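CurD (Moorea producens 3L, PDB 5KP7) probably catalyses an HMG-CoA synthase-like condensation and binds 4'-phosphopantetheine in its pocket. Local coordinates at residues Glu266-Gly278 with Met322-Ile334. The protein carries 3 engineered substitutions. Residues are numbered along the deposited sequence; the frame is centred on the assembly and turned at random.
Sequences ESFDYLSFHTPFG and MGATLFLSLASTI. With PNS (4'-phosphopantetheine), chain E.
Ser272 and Ser329 join strand 270-273 to helix 325-334 in the thiolase-like fold. Within this chain the strand is at one edge of the mixed sheet. The helix lies against it, nearly antiparallel at 153°, with axes 7.1 Å apart. Ser272 CB meets Ser329 OG at 3.3 Å and, farther off, Leu326 CD1. Its OG then shares a hydrogen bond of 2.9 Å with Ser329 OG and lies 2.8 Å from Thr333 OG1. With chi1 at 179°, Ser329 turns OG away from its own N and toward Ser272; the same OG also bonds a water that accepts from Phe273 N. Thr333 CG2 packs on Tyr270 CB at 3.5 Å, and the Tyr270 hydroxyl bonds Asp338 N. Near the phosphopantetheine pocket, Thr325 CB lies obliquely by the His274 ring, 3.7 Å from ND1. Its CG2 touches Thr275 O, while OG1 donates to Met322 O and accepts from Ile321 N. A glycine in place of Thr325 would probably leave Ile321 N without this acceptor and Met322 O without one of its donors, and open a gap beside His274 and Thr275. Beyond them, Pro276 and Phe277 line the pocket. A water bridges the two segments: it bonds His274 ND1, donates to Met322 O and accepts from Leu326 N at 2.9 Å.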
loop_
_atom_site.group_PDB
_atom_site.type_symbol
_atom_site.label_atom_id
_atom_site.label_comp_id
_atom_site.label_asym_id
_atom_site.label_seq_id
_atom_site.Cartn_x
_atom_site.Cartn_y
_atom_site.Cartn_z
ATOM N N GLU A 266 0.243 17.171 17.198
ATOM C CA GLU A 266 -0.956 17.480 17.981
ATOM C C GLU A 266 -2.281 17.319 17.258
ATOM O O GLU A 266 -3.280 17.051 17.905
ATOM C CB GLU A 266 -0.880 18.905 18.571
ATOM C CG GLU A 266 0.308 19.120 19.483
ATOM C CD GLU A 266 0.323 18.141 20.643
ATOM O OE1 GLU A 266 -0.698 18.051 21.375
ATOM O OE2 GLU A 266 1.352 17.450 20.837
ATOM N N SER A 267 -2.311 17.479 15.934
ATOM C CA SER A 267 -3.574 17.474 15.213
ATOM C C SER A 267 -4.051 16.098 14.808
ATOM O O SER A 267 -5.195 15.957 14.421
ATOM C CB SER A 267 -3.468 18.349 13.964
ATOM O OG SER A 267 -3.129 19.670 14.366
ATOM N N PHE A 268 -3.171 15.098 14.836
ATOM C CA PHE A 268 -3.499 13.763 14.335
ATOM C C PHE A 268 -3.307 12.772 15.462
ATOM O O PHE A 268 -2.209 12.617 15.978
ATOM C CB PHE A 268 -2.632 13.396 13.118
ATOM C CG PHE A 268 -2.694 14.424 12.043
ATOM C CD1 PHE A 268 -3.824 14.540 11.258
ATOM C CD2 PHE A 268 -1.654 15.332 11.869
ATOM C CE1 PHE A 268 -3.914 15.514 10.289
ATOM C CE2 PHE A 268 -1.745 16.324 10.915
ATOM C CZ PHE A 268 -2.875 16.411 10.111
ATOM N N ASP A 269 -4.389 12.129 15.857
ATOM C CA ASP A 269 -4.319 11.035 16.842
ATOM C C ASP A 269 -3.628 9.801 16.323
ATOM O O ASP A 269 -2.936 9.100 17.091
ATOM C CB ASP A 269 -5.714 10.695 17.319
ATOM C CG ASP A 269 -6.369 11.868 17.979
ATOM O OD1 ASP A 269 -5.881 12.275 19.048
ATOM O OD2 ASP A 269 -7.318 12.434 17.416
ATOM N N TYR A 270 -3.820 9.518 15.031
ATOM C CA TYR A 270 -3.153 8.411 14.343
ATOM C C TYR A 270 -2.708 8.876 12.963
ATOM O O TYR A 270 -3.241 9.869 12.442
ATOM C CB TYR A 270 -4.095 7.213 14.199
ATOM C CG TYR A 270 -4.510 6.672 15.540
ATOM C CD1 TYR A 270 -3.651 5.873 16.278
ATOM C CD2 TYR A 270 -5.717 7.033 16.094
ATOM C CE1 TYR A 270 -4.004 5.416 17.533
ATOM C CE2 TYR A 270 -6.091 6.579 17.360
ATOM C CZ TYR A 270 -5.234 5.777 18.080
ATOM O OH TYR A 270 -5.565 5.353 19.364
ATOM N N LEU A 271 -1.740 8.162 12.404
ATOM C CA LEU A 271 -1.264 8.374 11.034
ATOM C C LEU A 271 -1.249 7.053 10.301
ATOM O O LEU A 271 -0.712 6.065 10.807
ATOM C CB LEU A 271 0.143 8.962 11.061
ATOM C CG LEU A 271 0.270 10.343 11.693
ATOM C CD1 LEU A 271 1.729 10.623 11.992
ATOM C CD2 LEU A 271 -0.336 11.437 10.826
ATOM N N SER A 272 -1.880 7.029 9.116
ATOM C CA SER A 272 -1.887 5.873 8.220
ATOM C C SER A 272 -1.161 6.238 6.939
ATOM O O SER A 272 -1.287 7.385 6.456
ATOM C CB SER A 272 -3.311 5.419 7.903
ATOM O OG SER A 272 -3.740 4.468 8.892
ATOM N N PHE A 273 -0.396 5.287 6.417
ATOM C CA PHE A 273 0.489 5.549 5.268
ATOM C C PHE A 273 0.324 4.444 4.240
ATOM O O PHE A 273 0.053 3.283 4.604
ATOM C CB PHE A 273 1.951 5.481 5.718
ATOM C CG PHE A 273 2.406 6.566 6.696
ATOM C CD1 PHE A 273 2.126 6.469 8.045
ATOM C CD2 PHE A 273 3.231 7.598 6.271
ATOM C CE1 PHE A 273 2.628 7.416 8.940
ATOM C CE2 PHE A 273 3.736 8.552 7.155
ATOM C CZ PHE A 273 3.396 8.467 8.498
ATOM N N HIS A 274 0.551 4.765 2.954
ATOM C CA HIS A 274 0.853 3.733 1.994
ATOM C C HIS A 274 2.057 2.978 2.555
ATOM O O HIS A 274 3.046 3.599 2.916
ATOM C CB HIS A 274 1.201 4.307 0.611
ATOM C CG HIS A 274 1.673 3.260 -0.326
ATOM N ND1 HIS A 274 0.942 2.129 -0.557
ATOM C CD2 HIS A 274 2.842 3.098 -0.991
ATOM C CE1 HIS A 274 1.607 1.326 -1.356
ATOM N NE2 HIS A 274 2.763 1.888 -1.636
ATOM N N THR A 275 1.953 1.638 2.644
ATOM C CA THR A 275 2.905 0.814 3.371
ATOM C C THR A 275 3.496 -0.285 2.484
ATOM O O THR A 275 3.011 -1.419 2.455
ATOM C CB THR A 275 2.229 0.228 4.645
ATOM O OG1 THR A 275 1.765 1.291 5.485
ATOM C CG2 THR A 275 3.239 -0.603 5.448
ATOM N N PRO A 276 4.568 0.038 1.742
ATOM C CA PRO A 276 5.210 -1.020 0.970
ATOM C C PRO A 276 5.770 -2.123 1.872
ATOM O O PRO A 276 5.722 -3.293 1.518
ATOM C CB PRO A 276 6.327 -0.268 0.237
ATOM C CG PRO A 276 5.859 1.127 0.161
ATOM C CD PRO A 276 5.171 1.350 1.480
ATOM N N PHE A 277 6.277 -1.715 3.036
ATOM C CA PHE A 277 6.664 -2.588 4.137
ATOM C C PHE A 277 6.786 -1.664 5.373
ATOM O O PHE A 277 7.057 -0.461 5.230
ATOM C CB PHE A 277 7.964 -3.365 3.904
ATOM C CG PHE A 277 9.145 -2.517 3.512
ATOM C CD1 PHE A 277 9.296 -2.098 2.203
ATOM C CD2 PHE A 277 10.145 -2.187 4.441
ATOM C CE1 PHE A 277 10.395 -1.344 1.813
ATOM C CE2 PHE A 277 11.240 -1.402 4.047
ATOM C CZ PHE A 277 11.357 -0.991 2.737
ATOM N N GLY A 278 6.547 -2.201 6.568
ATOM C CA GLY A 278 6.447 -1.332 7.731
ATOM C C GLY A 278 7.709 -0.565 8.081
ATOM O O GLY A 278 7.640 0.563 8.538
ATOM N N MET A 322 -0.613 -2.508 -2.992
ATOM C CA MET A 322 -0.589 -1.412 -3.957
ATOM C C MET A 322 -1.596 -0.354 -3.646
ATOM O O MET A 322 -1.581 0.166 -2.544
ATOM C CB MET A 322 -0.715 -1.925 -5.410
ATOM C CG MET A 322 0.178 -3.035 -5.790
ATOM S SD MET A 322 1.844 -2.593 -5.537
ATOM C CE MET A 322 2.354 -4.199 -4.936
ATOM N N GLY A 323 -2.529 -0.061 -4.546
ATOM C CA GLY A 323 -3.461 1.037 -4.306
ATOM C C GLY A 323 -4.442 0.879 -3.164
ATOM O O GLY A 323 -5.052 1.864 -2.767
ATOM N N ALA A 324 -4.608 -0.348 -2.649
ATOM C CA ALA A 324 -5.469 -0.629 -1.516
ATOM C C ALA A 324 -4.747 -0.496 -0.143
ATOM O O ALA A 324 -5.404 -0.525 0.897
ATOM C CB ALA A 324 -6.027 -2.038 -1.637
ATOM N N THR A 325 -3.423 -0.384 -0.137
ATOM C CA THR A 325 -2.685 -0.535 1.121
ATOM C C THR A 325 -3.034 0.550 2.123
ATOM O O THR A 325 -3.241 0.264 3.312
ATOM C CB THR A 325 -1.165 -0.581 0.910
ATOM O OG1 THR A 325 -0.860 -1.542 -0.103
ATOM C CG2 THR A 325 -0.462 -0.960 2.203
ATOM N N LEU A 326 -3.091 1.799 1.689
ATOM C CA LEU A 326 -3.468 2.891 2.632
ATOM C C LEU A 326 -4.866 2.680 3.258
ATOM O O LEU A 326 -5.099 3.001 4.422
ATOM C CB LEU A 326 -3.392 4.265 1.918
ATOM C CG LEU A 326 -3.916 5.471 2.682
ATOM C CD1 LEU A 326 -3.096 5.697 3.940
ATOM C CD2 LEU A 326 -3.818 6.716 1.792
ATOM N N PHE A 327 -5.806 2.140 2.474
ATOM C CA PHE A 327 -7.139 1.876 2.991
ATOM C C PHE A 327 -7.122 0.730 3.981
ATOM O O PHE A 327 -7.841 0.780 4.990
ATOM C CB PHE A 327 -8.145 1.611 1.868
ATOM C CG PHE A 327 -8.332 2.781 0.915
ATOM C CD1 PHE A 327 -8.101 4.085 1.311
ATOM C CD2 PHE A 327 -8.763 2.543 -0.370
ATOM C CE1 PHE A 327 -8.269 5.154 0.427
ATOM C CE2 PHE A 327 -8.960 3.609 -1.255
ATOM C CZ PHE A 327 -8.712 4.911 -0.837
ATOM N N LEU A 328 -6.269 -0.256 3.742
ATOM C CA LEU A 328 -6.104 -1.317 4.718
ATOM C C LEU A 328 -5.481 -0.763 6.011
ATOM O O LEU A 328 -5.854 -1.161 7.114
ATOM C CB LEU A 328 -5.249 -2.453 4.173
ATOM C CG LEU A 328 -5.091 -3.639 5.146
ATOM C CD1 LEU A 328 -6.431 -4.194 5.591
ATOM C CD2 LEU A 328 -4.186 -4.679 4.547
ATOM N N SER A 329 -4.488 0.115 5.851
ATOM C CA SER A 329 -3.879 0.775 7.012
ATOM C C SER A 329 -4.909 1.559 7.836
ATOM O O SER A 329 -4.965 1.460 9.070
ATOM C CB SER A 329 -2.760 1.702 6.581
ATOM O OG SER A 329 -2.217 2.331 7.722
ATOM N N LEU A 330 -5.790 2.278 7.149
ATOM C CA LEU A 330 -6.913 2.944 7.827
ATOM C C LEU A 330 -7.788 1.966 8.620
ATOM O O LEU A 330 -8.068 2.195 9.803
ATOM C CB LEU A 330 -7.764 3.741 6.829
ATOM C CG LEU A 330 -9.032 4.373 7.409
ATOM C CD1 LEU A 330 -8.732 5.399 8.497
ATOM C CD2 LEU A 330 -9.852 4.989 6.269
ATOM N N ALA A 331 -8.181 0.866 7.985
ATOM C CA ALA A 331 -8.991 -0.134 8.656
ATOM C C ALA A 331 -8.230 -0.709 9.881
ATOM O O ALA A 331 -8.815 -0.938 10.943
ATOM C CB ALA A 331 -9.330 -1.258 7.714
ATOM N N SER A 332 -6.922 -0.921 9.701
ATOM C CA SER A 332 -6.071 -1.417 10.791
ATOM C C SER A 332 -5.953 -0.429 11.949
ATOM O O SER A 332 -6.008 -0.824 13.122
ATOM C CB SER A 332 -4.704 -1.781 10.239
ATOM O OG SER A 332 -3.949 -2.522 11.192
ATOM N N THR A 333 -5.779 0.844 11.628
ATOM C CA THR A 333 -5.764 1.893 12.641
ATOM C C THR A 333 -7.068 1.891 13.473
ATOM O O THR A 333 -7.041 1.964 14.699
ATOM C CB THR A 333 -5.567 3.250 11.974
ATOM O OG1 THR A 333 -4.234 3.339 11.437
ATOM C CG2 THR A 333 -5.766 4.378 12.960
ATOM N N ILE A 334 -8.202 1.801 12.784
ATOM C CA ILE A 334 -9.510 1.836 13.452
ATOM C C ILE A 334 -9.679 0.642 14.391
ATOM O O ILE A 334 -10.059 0.806 15.565
ATOM C CB ILE A 334 -10.668 1.895 12.436
ATOM C CG1 ILE A 334 -10.589 3.223 11.685
ATOM C CG2 ILE A 334 -12.032 1.764 13.143
ATOM C CD1 ILE A 334 -11.457 3.310 10.471
HETATM O O23 PNS E . 16.074 -4.008 2.671
HETATM P P24 PNS E . 16.108 -3.734 1.186
HETATM O O26 PNS E . 17.264 -4.255 0.360
HETATM O O27 PNS E . 14.790 -4.370 0.474
HETATM C C28 PNS E . 13.484 -4.175 1.000
HETATM C C29 PNS E . 12.626 -5.431 0.840
HETATM C C30 PNS E . 11.153 -5.225 1.159
HETATM C C31 PNS E . 13.363 -6.784 0.688
HETATM C C32 PNS E . 12.437 -5.422 -0.765
HETATM O O33 PNS E . 11.629 -6.536 -1.238
HETATM C C34 PNS E . 11.839 -4.219 -1.466
HETATM O O35 PNS E . 12.538 -3.250 -1.744
HETATM N N36 PNS E . 10.522 -4.246 -1.667
HETATM C C37 PNS E . 9.747 -3.037 -1.837
HETATM C C38 PNS E . 9.725 -2.482 -3.239
HETATM C C39 PNS E . 8.853 -1.255 -3.120
HETATM O O40 PNS E . 7.648 -1.347 -3.317
HETATM N N41 PNS E . 9.466 -0.123 -2.758
HETATM C C42 PNS E . 8.706 1.098 -2.608
HETATM C C43 PNS E . 9.492 2.193 -1.919
HETATM S S44 PNS E . 8.402 3.629 -1.932
HETATM O O HOH W 1 0.489 2.765 7.758
HETATM O O HOH W 2 -1.904 2.583 -0.874
#